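Local coordinates for extracellular subtilisin-like serine proteinase (Vibrio sp. PA-44, PDB 1SH7), which probably cleaves peptide bonds inside protein chains as a secreted, calcium-binding, cold-adapted serine endopeptidase of the subtilisin family, at residues T32-D37 / N90-R95. Residues are numbered along the deposited sequence; the frame is centred on the assembly and turned at random.
Sequences TAYVID and NIVGVR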
# COMPACT_ATOMS: atom_id res chain seq x y z
N THR A 32 -13.11 1.16 -0.33
CA THR A 32 -12.52 2.47 -0.48
C THR A 32 -11.10 2.41 0.10
O THR A 32 -10.91 1.90 1.20
CB THR A 32 -13.38 3.51 0.23
OG1 THR A 32 -14.70 3.58 -0.36
CG2 THR A 32 -12.83 4.93 0.06
N ALA A 33 -10.14 2.93 -0.66
CA ALA A 33 -8.76 3.03 -0.21
C ALA A 33 -8.47 4.49 0.05
O ALA A 33 -8.66 5.31 -0.86
CB ALA A 33 -7.80 2.50 -1.26
N TYR A 34 -7.99 4.78 1.26
CA TYR A 34 -7.64 6.12 1.69
C TYR A 34 -6.13 6.28 1.53
O TYR A 34 -5.37 5.57 2.18
CB TYR A 34 -8.08 6.35 3.13
CG TYR A 34 -9.56 6.38 3.25
CD1 TYR A 34 -10.27 7.58 3.09
CD2 TYR A 34 -10.27 5.22 3.45
CE1 TYR A 34 -11.65 7.60 3.15
CE2 TYR A 34 -11.67 5.22 3.50
CZ TYR A 34 -12.35 6.42 3.34
OH TYR A 34 -13.72 6.44 3.39
N VAL A 35 -5.71 7.19 0.65
CA VAL A 35 -4.31 7.36 0.30
C VAL A 35 -3.77 8.56 1.03
O VAL A 35 -4.13 9.70 0.70
CB VAL A 35 -4.17 7.47 -1.22
CG1 VAL A 35 -2.74 7.68 -1.63
CG2 VAL A 35 -4.80 6.24 -1.86
N ILE A 36 -2.96 8.30 2.07
CA ILE A 36 -2.46 9.34 2.96
C ILE A 36 -1.07 9.67 2.43
O ILE A 36 -0.13 8.92 2.62
CB ILE A 36 -2.44 8.86 4.43
CG1 ILE A 36 -3.86 8.46 4.89
CG2 ILE A 36 -1.83 9.91 5.35
CD1 ILE A 36 -3.92 7.70 6.24
N ASP A 37 -0.96 10.78 1.74
CA ASP A 37 0.21 11.01 0.91
C ASP A 37 0.27 12.47 0.43
O ASP A 37 -0.19 13.36 1.15
CB ASP A 37 0.19 10.02 -0.26
CG ASP A 37 1.56 9.57 -0.67
OD1 ASP A 37 2.34 10.44 -1.13
OD2 ASP A 37 1.91 8.37 -0.66
N ASN A 90 -12.66 2.32 -4.98
CA ASN A 90 -12.78 3.75 -4.76
C ASN A 90 -11.51 4.29 -4.11
O ASN A 90 -10.93 3.65 -3.22
CB ASN A 90 -14.00 4.05 -3.89
CG ASN A 90 -15.28 3.59 -4.54
OD1 ASN A 90 -15.67 4.14 -5.56
ND2 ASN A 90 -15.94 2.54 -3.97
N ILE A 91 -11.08 5.47 -4.55
CA ILE A 91 -9.89 6.12 -4.03
C ILE A 91 -10.29 7.44 -3.40
O ILE A 91 -11.05 8.20 -4.02
CB ILE A 91 -8.87 6.37 -5.18
CG1 ILE A 91 -8.37 5.04 -5.82
CG2 ILE A 91 -7.74 7.25 -4.70
CD1 ILE A 91 -7.37 4.23 -4.93
N VAL A 92 -9.75 7.74 -2.20
CA VAL A 92 -9.93 9.01 -1.54
C VAL A 92 -8.57 9.59 -1.19
O VAL A 92 -7.75 8.91 -0.53
CB VAL A 92 -10.84 8.88 -0.28
CG1 VAL A 92 -10.95 10.23 0.43
CG2 VAL A 92 -12.22 8.37 -0.67
N GLY A 93 -8.32 10.84 -1.63
CA GLY A 93 -7.06 11.55 -1.35
C GLY A 93 -7.04 12.19 0.02
O GLY A 93 -7.95 12.93 0.37
N VAL A 94 -6.03 11.89 0.82
CA VAL A 94 -5.82 12.53 2.13
C VAL A 94 -4.44 13.17 2.12
O VAL A 94 -3.43 12.52 2.36
CB VAL A 94 -5.98 11.54 3.30
CG1 VAL A 94 -5.91 12.24 4.65
CG2 VAL A 94 -7.30 10.78 3.18
N ARG A 95 -4.40 14.41 1.71
CA ARG A 95 -3.14 15.08 1.48
C ARG A 95 -2.49 15.58 2.77
O ARG A 95 -2.97 16.54 3.41
CB ARG A 95 -3.32 16.19 0.46
CG ARG A 95 -2.04 16.98 0.15
CD ARG A 95 -2.22 17.94 -0.99
NE ARG A 95 -0.94 18.53 -1.36
CZ ARG A 95 -0.55 19.78 -1.16
NH1 ARG A 95 0.66 20.14 -1.55
NH2 ARG A 95 -1.33 20.70 -0.63
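Tyr34 lies alongside Val92 on one face of a parallel strand pair. With CG anti to its own carbonyl carbon (chi1 -68°), the ring points back toward the start of the strands and runs CD1 and CE1 along Val92 CB, CD1 at 3.7 Å. Val94 CG2 lies more distantly, near the ring plane at its edge. Beyond it, Ile36 CG1 meets Val94 CB at 4.1 Å, and helix 105-118 closes over this face through Trp114 and Val115. The opposite face is buried, but its side chains meet more lightly: Val35 CG2 is 4.2 Å from Ile91 CG2, and Ile78 of helix 70-79 fills in over Ala33 and Val35. Gly93, paired with branched Val35, adds no side chain here; its O accepts a bond from Ser64 OG. Five backbone hydrogen bonds join the strands, the straightest from Val35 N to Val92 O (2.9 Å, 177° at the hydrogen).

Strand 32-37 is an interior strand of the parallel subtilisin sheet, between 90-95 and 123-127, and its C-terminal end delivers Asp37, the predicted charge-relay aspartate, beside His70. Its bridge partner Arg95 sends an extended chain away from it to hydrogen-bond Asp56, a calcium ligand, and salt-bridge Asp59.

The solvent side is the N-terminal end, where Thr32, Asn90 and Val92 are partly exposed and polar groups suit the setting, yet contacts stay close. Thr32 CG2, anti to the backbone N, meets Val92 CG2 at 3.6 Å; Asn90 ND2 bonds to Val31 O.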